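Local coordinates for protein lysin (Enterococcus phage IMEEF1, PDB 6IST) that probably cleaves the peptidoglycan of enterococcal cell walls through a calcium-binding CHAP domain of the cysteine peptidase class, as a phage lysin, at residues 63-68 with 131-136. Numbering follows the deposited sequence.
Sequences RIRTTS and GVWGVI
Trp133, Arg65 and Arg63 bury the largest areas here, with Arg65 lying over one face of the indole. Arg65 CG sits 3.5 Å from Trp133 CZ2, a CH-pi contact over the six-membered ring. Bends at chi2 (-110°) and chi3 bring the chain back across the ring, and its guanidinium stacks on the indole with the planes 16° apart; Arg65 CZ stands 4.4 Å from the centroid of the five-membered ring of Trp133, a cation-pi contact. Arg65 NE and Arg65 NH2 each give Trp133 O a weak, bent bond of 2.9 Å, and Thr66 N gives that oxygen a straighter third bond of 3.0 Å.

Arg63 meets the indole differently. Its CG touches Trp133 CZ3 at 3.7 Å, at the ring edge and near its plane, while its guanidinium is turned 84° from the indole and Arg63 NH1 hydrogen-bonds to the carbonyl oxygens of Gln55 and Leu52. Trp133 thus meets two arginines of strand 63-65, Arg65 over a face and Arg63 at the edge.

Between the two arginines along the strand, Ile64 pairs with Val135 in antiparallel hydrogen-bonded fashion, with Ile64 N to Val135 O and Val135 N to Ile64 O both 3.0 Å. Their side chains touch, Ile64 CB against Val135 CG2, on the sheet face opposite Arg63 and Ile136. Gly134 CA approaches Thr66 OG1 to 3.2 Å, and that buried hydroxyl finds no hydrogen-bond partner. Trp133 and Gly134 both face Ile79 on the next strand, a classic beta bulge, in the antiparallel sheet of the CHAP domain, where strand 62-65 is one of the two edge strands within the chain, paired with 132-137.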
# COMPACT_ATOMS: atom_id res chain seq x y z
N ARG C 63 16.04 -13.06 -9.46
CA ARG C 63 16.68 -14.13 -8.67
C ARG C 63 17.45 -15.03 -9.59
O ARG C 63 16.95 -15.41 -10.64
CB ARG C 63 15.58 -14.88 -7.94
CG ARG C 63 16.02 -16.07 -7.16
CD ARG C 63 15.07 -16.40 -6.04
NE ARG C 63 13.75 -16.55 -6.59
CZ ARG C 63 12.61 -16.43 -5.91
NH1 ARG C 63 12.57 -16.06 -4.66
NH2 ARG C 63 11.48 -16.52 -6.58
N ILE C 64 18.69 -15.35 -9.23
CA ILE C 64 19.60 -16.07 -10.07
C ILE C 64 20.31 -17.14 -9.25
O ILE C 64 20.96 -16.84 -8.24
CB ILE C 64 20.72 -15.11 -10.65
CG1 ILE C 64 20.09 -13.87 -11.26
CG2 ILE C 64 21.60 -15.85 -11.65
CD1 ILE C 64 21.02 -12.68 -11.51
N ARG C 65 20.22 -18.38 -9.69
CA ARG C 65 21.04 -19.47 -9.18
C ARG C 65 22.47 -19.21 -9.61
O ARG C 65 22.71 -18.97 -10.78
CB ARG C 65 20.63 -20.79 -9.80
CG ARG C 65 19.69 -21.60 -8.97
CD ARG C 65 20.36 -22.85 -8.42
NE ARG C 65 21.64 -22.55 -7.83
CZ ARG C 65 22.44 -23.46 -7.28
NH1 ARG C 65 22.08 -24.75 -7.23
NH2 ARG C 65 23.62 -23.07 -6.75
N THR C 66 23.43 -19.19 -8.71
CA THR C 66 24.76 -18.85 -9.10
C THR C 66 25.66 -20.07 -9.02
O THR C 66 25.73 -20.70 -7.98
CB THR C 66 25.35 -17.71 -8.25
OG1 THR C 66 25.28 -18.04 -6.87
CG2 THR C 66 24.59 -16.38 -8.51
N THR C 67 26.34 -20.34 -10.14
CA THR C 67 27.36 -21.36 -10.27
C THR C 67 28.75 -20.79 -9.91
O THR C 67 29.65 -21.52 -9.56
CB THR C 67 27.30 -21.95 -11.73
OG1 THR C 67 28.27 -22.96 -11.89
CG2 THR C 67 27.55 -20.92 -12.81
N SER C 68 28.91 -19.47 -9.92
CA SER C 68 30.24 -18.87 -9.83
C SER C 68 30.15 -17.54 -9.11
O SER C 68 29.20 -16.81 -9.34
CB SER C 68 30.74 -18.59 -11.26
OG SER C 68 31.93 -17.85 -11.20
N GLY C 131 28.03 -23.97 -0.10
CA GLY C 131 26.61 -23.80 0.30
C GLY C 131 25.77 -22.74 -0.37
O GLY C 131 24.58 -22.57 -0.03
N VAL C 132 26.40 -21.89 -1.19
CA VAL C 132 25.69 -20.79 -1.87
C VAL C 132 24.76 -21.28 -2.92
O VAL C 132 25.13 -22.04 -3.77
CB VAL C 132 26.67 -19.76 -2.46
CG1 VAL C 132 25.91 -18.62 -3.16
CG2 VAL C 132 27.48 -19.19 -1.33
N TRP C 133 23.51 -20.85 -2.84
CA TRP C 133 22.50 -21.18 -3.84
C TRP C 133 22.48 -20.14 -4.92
O TRP C 133 22.47 -20.44 -6.10
CB TRP C 133 21.13 -21.23 -3.14
CG TRP C 133 20.06 -21.57 -4.07
CD1 TRP C 133 19.61 -22.77 -4.31
CD2 TRP C 133 19.25 -20.66 -4.85
NE1 TRP C 133 18.58 -22.72 -5.22
CE2 TRP C 133 18.39 -21.43 -5.60
CE3 TRP C 133 19.23 -19.28 -5.00
CZ2 TRP C 133 17.43 -20.85 -6.47
CZ3 TRP C 133 18.35 -18.71 -5.89
CH2 TRP C 133 17.45 -19.51 -6.61
N GLY C 134 22.50 -18.89 -4.51
CA GLY C 134 22.35 -17.78 -5.49
C GLY C 134 22.11 -16.41 -4.88
O GLY C 134 22.45 -16.16 -3.70
N VAL C 135 21.48 -15.51 -5.65
CA VAL C 135 21.30 -14.18 -5.29
C VAL C 135 19.91 -13.69 -5.59
O VAL C 135 19.26 -14.28 -6.47
CB VAL C 135 22.29 -13.24 -5.96
CG1 VAL C 135 23.69 -13.56 -5.48
CG2 VAL C 135 22.15 -13.15 -7.48
N ILE C 136 19.46 -12.73 -4.81
CA ILE C 136 18.32 -11.84 -5.22
C ILE C 136 18.96 -10.54 -5.55
O ILE C 136 19.73 -10.00 -4.75
CB ILE C 136 17.24 -11.77 -4.15
CG1 ILE C 136 16.52 -13.08 -4.14
CG2 ILE C 136 16.24 -10.65 -4.46
CD1 ILE C 136 15.60 -13.35 -2.96